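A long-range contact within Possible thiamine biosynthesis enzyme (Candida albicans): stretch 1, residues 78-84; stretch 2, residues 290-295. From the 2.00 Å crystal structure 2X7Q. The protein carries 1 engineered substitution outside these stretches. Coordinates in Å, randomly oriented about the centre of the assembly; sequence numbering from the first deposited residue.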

# COMPACT_ATOMS: atom_id res chain seq x y z
N ILE A 78 6.86 7.25 1.15
CA ILE A 78 8.27 7.57 0.96
C ILE A 78 8.45 8.66 -0.10
O ILE A 78 9.20 9.62 0.11
N ALA A 79 7.76 8.52 -1.22
CA ALA A 79 7.84 9.50 -2.30
C ALA A 79 7.29 10.85 -1.86
O ALA A 79 7.88 11.89 -2.12
N ASP A 80 6.14 10.82 -1.18
CA ASP A 80 5.50 12.04 -0.71
C ASP A 80 6.43 12.82 0.22
O ASP A 80 6.51 14.05 0.15
N ILE A 81 7.13 12.10 1.09
CA ILE A 81 8.09 12.71 2.01
C ILE A 81 9.30 13.24 1.26
O ILE A 81 9.77 14.35 1.52
N ALA A 82 9.81 12.44 0.33
CA ALA A 82 10.96 12.81 -0.49
C ALA A 82 10.66 14.03 -1.36
O ALA A 82 11.57 14.73 -1.80
N LYS A 83 9.37 14.27 -1.60
CA LYS A 83 8.94 15.38 -2.43
C LYS A 83 8.72 16.66 -1.62
O LYS A 83 8.42 17.71 -2.17
N GLY A 84 8.88 16.56 -0.30
CA GLY A 84 8.83 17.73 0.56
C GLY A 84 7.67 17.81 1.53
O GLY A 84 7.33 18.90 2.00
N GLY A 290 13.31 7.23 -12.38
CA GLY A 290 12.93 8.54 -12.87
C GLY A 290 11.73 9.13 -12.16
O GLY A 290 11.31 10.25 -12.46
N VAL A 291 11.17 8.39 -11.21
CA VAL A 291 10.02 8.87 -10.44
C VAL A 291 10.40 10.07 -9.58
O VAL A 291 9.65 11.05 -9.51
N LEU A 292 11.55 9.98 -8.93
CA LEU A 292 12.04 11.07 -8.09
C LEU A 292 13.16 11.85 -8.77
O LEU A 292 14.13 11.26 -9.26
N ALA A 293 13.02 13.17 -8.81
CA ALA A 293 14.01 14.03 -9.46
C ALA A 293 14.93 14.70 -8.44
O ALA A 293 16.02 15.16 -8.78
N GLU A 294 14.48 14.76 -7.19
CA GLU A 294 15.27 15.36 -6.12
C GLU A 294 16.59 14.63 -5.94
O GLU A 294 16.67 13.41 -6.13
N SER A 295 17.64 15.37 -5.59
CA SER A 295 18.96 14.78 -5.40
C SER A 295 18.96 13.79 -4.24
O SER A 295 18.05 13.80 -3.41

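Contacts between the end of a helix and a distant loop can combine two elements: a branched apolar side chain packed on small helical residues, and longer polar side chains linked through water. The two stretches here, whose touching residues lie at least 208 positions apart in sequence, give a compact example, with 250 Å² buried in total.

L292 covers the most surface. Its CA-to-CB bond points sideways, but the end of the side chain comes nearer to the helix, with chi1 at -92°, between the usual wells, and chi2 near p. The branch then reaches two alanines on the last turns of the helix: CD1 of L292 lies 4.1 Å from CB of A79, and CD2 of L292 lies 3.7 Å from CB of A82. The CA atoms of A79 and L292 are 7.3 Å apart, and the leucine methyls fill the space between the backbones. A82 points toward the loop, whereas A79 is directed sideways.

K83 extends this apolar patch along its own chain. Its rotamer, m, t, t, m, is stretched through the middle and turned at the last torsion, so that a CA-to-CB bond pointing sideways still delivers the ammonium end to the loop. On the way, CE of K83 passes 4.2 Å from CD1 of L292. The charged end finds no direct hydrogen bond across the contact; NZ of K83 stays 3.9 Å from the carbonyl O of V291, and water 2 links the two, accepting from NZ at 3.3 Å and donating to that O at 2.8 Å.

E294 approaches from the other end of the loop stretch. Its CA-to-CB bond points toward the helix, and the m, p rotamer folds the carboxylate back, with CG of E294 3.8 Å from the carbonyl O of A82. The fold also lets OE1 of E294 accept a weak hydrogen bond from its neighbour's backbone, N of A293, at 3.3 Å. Lysine and glutamate have opposite charges, yet water connects them: water 3 accepts from NZ of K83 at 2.8 Å and donates to OE1 of E294 at 2.9 Å. Water 1 supplies a second bridge, donating to OE2 of E294 at 2.8 Å and, weakly, to the backbone O of K83 at 3.5 Å. No direct hydrogen bond crosses the contact; L292 packs on the two alanines, and waters make the polar links.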

# COMPACT_ATOMS: atom_id res chain seq x y z
CB ILE A 78 9.09 6.34 0.53
CG1 ILE A 78 9.02 5.25 1.61
CG2 ILE A 78 10.54 6.72 0.26
CD1 ILE A 78 9.56 5.69 2.96
CB ALA A 79 7.12 8.99 -3.54
CB ASP A 80 4.18 11.72 -0.00
CG ASP A 80 3.25 12.91 0.08
OD1 ASP A 80 2.92 13.48 -0.98
OD2 ASP A 80 2.85 13.28 1.20
CB ILE A 81 8.55 11.72 3.09
CG1 ILE A 81 7.37 11.28 3.96
CG2 ILE A 81 9.65 12.33 3.95
CD1 ILE A 81 7.74 10.28 5.04
CB ALA A 82 11.40 11.64 -1.35
CB LYS A 83 7.67 15.02 -3.22
CG LYS A 83 7.91 14.03 -4.37
CD LYS A 83 6.59 13.54 -4.95
CE LYS A 83 6.81 12.63 -6.16
NZ LYS A 83 7.45 13.34 -7.30
CB VAL A 291 9.44 7.76 -9.55
CG1 VAL A 291 8.30 8.30 -8.70
CG2 VAL A 291 8.96 6.59 -10.39
CB LEU A 292 12.51 10.54 -6.74
CG LEU A 292 11.48 10.51 -5.60
CD1 LEU A 292 10.14 10.00 -6.08
CD2 LEU A 292 12.00 9.66 -4.45
CB ALA A 293 13.32 15.07 -10.32
CB GLU A 294 14.49 15.36 -4.80
CG GLU A 294 13.30 16.31 -4.77
CD GLU A 294 12.12 15.82 -5.58
OE1 GLU A 294 12.10 14.63 -5.96
OE2 GLU A 294 11.20 16.63 -5.85
CB SER A 295 20.01 15.87 -5.16
OG SER A 295 19.82 16.49 -3.90
O HOH W 1 11.32 18.67 -3.88
O HOH W 2 6.86 11.20 -9.71
O HOH W 3 9.92 14.45 -7.87